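Local coordinates for protein oxygen-independent coproporphyrinogen III oxidase (Escherichia coli, PDB 1OLT) that catalyses the anaerobic, radical SAM-dependent oxidative decarboxylation of two propionate groups of coproporphyrinogen III, yielding protoporphyrinogen IX in heme biosynthesis, at residues 280-285 with 290-295. Numbering follows the deposited sequence. Where two conformers were deposited one is given.
Sequences SGYQFI and FARPDD
A chi1 of -178° carries the Phe284 ring away from its own backbone N and across the ring of Phe290, whose CG lies beside its backbone N, anti to the carbonyl carbon. The two form an offset stack, centroids 4.9 Å apart and planes inclined by 30°; Phe284 CD1 sits over one face of the Phe290 ring, 3.6 Å from Phe290 CZ, displaced toward the rim. Phe284 and Phe290 are a non-hydrogen-bonded antiparallel pair, which puts both side chains on one face of the hairpin formed by strands 283-286 and 289-291. Next to them, Gln283 and Ala291 make the hydrogen-bonded pair. The Ala291 N to Gln283 O bond (2.9 Å) is nearly straight and in the carbonyl plane, whereas Gln283 N reaches Ala291 O at 2.6 Å with an N-H...O angle of only 135°, tilted from the Ala291 carbonyl plane. Gln283 O also receives a CA-H...O contact from Phe290 CA at 3.3 Å. On the Gln283-Ala291 face, Ile285 CG1 rests on Ala291 CB, 4.0 Å away, and helix 296-303 packs against Gln283 and Ile285. The extended Gln283 chain brings OE1 alongside Pro293 CA (3.4 Å), without a hydrogen bond. Beyond the strands, Tyr282 and Arg292 run side by side, ring and guanidinium planes almost perpendicular, Tyr282 CD1 touching Arg292 CG. Their polar ends go elsewhere, Tyr282 OH to Pro234 O and Arg292 NH2 to a salt bridge with Asp235. Pro293 CD meets Gly281 O at the Schellman motif. Backbone hydrogen bonds of Phe290 with Leu237 join the hairpin, antiparallel, to strand 236-241, last in the row of parallel strands of the TIM-barrel-clan radical SAM core. Chemically, two hydrogen bonds join the segments at Gln283-Ala291 amid mostly apolar or aromatic contacts, and the register probably rests on both.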
loop_
_atom_site.group_PDB
_atom_site.type_symbol
_atom_site.label_atom_id
_atom_site.label_comp_id
_atom_site.label_asym_id
_atom_site.label_seq_id
_atom_site.Cartn_x
_atom_site.Cartn_y
_atom_site.Cartn_z
ATOM N N SER A 280 20.677 11.734 1.064
ATOM C CA SER A 280 19.967 12.223 2.237
ATOM C C SER A 280 19.774 11.183 3.369
ATOM O O SER A 280 19.129 11.487 4.364
ATOM C CB SER A 280 18.607 12.792 1.860
ATOM O OG SER A 280 18.809 13.841 0.945
ATOM N N GLY A 281 20.325 9.969 3.169
ATOM C CA GLY A 281 20.297 8.923 4.162
ATOM C C GLY A 281 19.120 8.002 4.052
ATOM O O GLY A 281 18.822 7.322 4.985
ATOM N N TYR A 282 18.423 7.988 2.929
ATOM C CA TYR A 282 17.334 7.012 2.754
ATOM C C TYR A 282 17.772 5.788 1.855
ATOM O O TYR A 282 18.369 5.961 0.785
ATOM C CB TYR A 282 16.121 7.666 2.172
ATOM C CG TYR A 282 15.515 8.759 3.019
ATOM C CD1 TYR A 282 14.693 8.459 4.094
ATOM C CD2 TYR A 282 15.834 10.108 2.771
ATOM C CE1 TYR A 282 14.148 9.493 4.893
ATOM C CE2 TYR A 282 15.302 11.131 3.515
ATOM C CZ TYR A 282 14.463 10.827 4.598
ATOM O OH TYR A 282 13.926 11.874 5.313
ATOM N N GLN A 283 17.534 4.575 2.327
ATOM C CA GLN A 283 17.687 3.368 1.487
ATOM C C GLN A 283 16.475 3.216 0.551
ATOM O O GLN A 283 15.312 3.318 1.006
ATOM C CB GLN A 283 17.767 2.151 2.410
ATOM C CG GLN A 283 18.582 1.000 1.910
ATOM C CD GLN A 283 18.626 -0.142 2.935
ATOM O OE1 GLN A 283 18.969 0.070 4.108
ATOM N NE2 GLN A 283 18.238 -1.335 2.506
ATOM N N PHE A 284 16.714 2.992 -0.737
ATOM C CA PHE A 284 15.621 2.565 -1.651
ATOM C C PHE A 284 15.241 1.087 -1.295
ATOM O O PHE A 284 16.030 0.182 -1.518
ATOM C CB PHE A 284 16.041 2.696 -3.127
ATOM C CG PHE A 284 14.944 2.310 -4.128
ATOM C CD1 PHE A 284 13.613 2.604 -3.894
ATOM C CD2 PHE A 284 15.281 1.671 -5.309
ATOM C CE1 PHE A 284 12.626 2.252 -4.776
ATOM C CE2 PHE A 284 14.326 1.311 -6.231
ATOM C CZ PHE A 284 12.982 1.599 -5.980
ATOM N N ILE A 285 14.076 0.872 -0.705
ATOM C CA ILE A 285 13.632 -0.460 -0.292
ATOM C C ILE A 285 13.137 -1.229 -1.534
ATOM O O ILE A 285 13.529 -2.368 -1.778
ATOM C CB ILE A 285 12.498 -0.407 0.736
ATOM C CG1 ILE A 285 12.874 0.444 1.955
ATOM C CG2 ILE A 285 12.117 -1.841 1.169
ATOM C CD1 ILE A 285 14.160 -0.008 2.647
ATOM N N PHE A 290 11.049 4.335 0.190
ATOM C CA PHE A 290 12.346 4.707 0.738
ATOM C C PHE A 290 12.247 4.770 2.248
ATOM O O PHE A 290 11.266 5.257 2.798
ATOM C CB PHE A 290 12.835 6.050 0.239
ATOM C CG PHE A 290 13.023 6.117 -1.258
ATOM C CD1 PHE A 290 11.925 6.269 -2.106
ATOM C CD2 PHE A 290 14.297 6.036 -1.816
ATOM C CE1 PHE A 290 12.081 6.322 -3.439
ATOM C CE2 PHE A 290 14.455 6.092 -3.197
ATOM C CZ PHE A 290 13.332 6.241 -3.993
ATOM N N ALA A 291 13.294 4.279 2.921
ATOM C CA ALA A 291 13.336 4.292 4.355
ATOM C C ALA A 291 14.825 4.312 4.836
ATOM O O ALA A 291 15.725 3.927 4.125
ATOM C CB ALA A 291 12.650 3.097 4.908
ATOM N N ARG A 292 15.036 4.792 6.049
ATOM C CA ARG A 292 16.375 4.881 6.619
ATOM C C ARG A 292 17.065 3.474 6.807
ATOM O O ARG A 292 16.394 2.478 7.075
ATOM C CB ARG A 292 16.275 5.590 7.970
ATOM C CG ARG A 292 15.718 7.020 7.892
ATOM C CD ARG A 292 15.771 7.742 9.223
ATOM N NE ARG A 292 14.687 8.725 9.372
ATOM C CZ ARG A 292 14.650 9.680 10.316
ATOM N NH1 ARG A 292 15.650 9.803 11.216
ATOM N NH2 ARG A 292 13.623 10.525 10.354
ATOM N N PRO A 293 18.386 3.383 6.650
ATOM C CA PRO A 293 19.079 2.083 6.828
ATOM C C PRO A 293 18.749 1.288 8.082
ATOM O O PRO A 293 18.810 0.071 7.972
ATOM C CB PRO A 293 20.541 2.448 6.839
ATOM C CG PRO A 293 20.619 3.586 5.957
ATOM C CD PRO A 293 19.348 4.430 6.283
ATOM N N ASP A 294 18.371 1.952 9.176
ATOM C CA ASP A 294 18.054 1.270 10.408
ATOM C C ASP A 294 16.558 1.062 10.637
ATOM O O ASP A 294 16.150 0.515 11.680
ATOM C CB ASP A 294 18.655 2.017 11.612
ATOM C CG ASP A 294 18.250 3.509 11.675
ATOM O OD1 ASP A 294 17.647 4.032 10.692
ATOM O OD2 ASP A 294 18.553 4.224 12.688
ATOM N N ASP A 295 15.755 1.420 9.647
ATOM C CA ASP A 295 14.303 1.264 9.717
ATOM C C ASP A 295 14.071 -0.227 9.792
ATOM O O ASP A 295 14.820 -1.010 9.172
ATOM C CB ASP A 295 13.653 1.827 8.451
ATOM C CG ASP A 295 12.134 1.893 8.550
ATOM O OD1 ASP A 295 11.490 0.827 8.534
ATOM O OD2 ASP A 295 11.499 2.936 8.641
#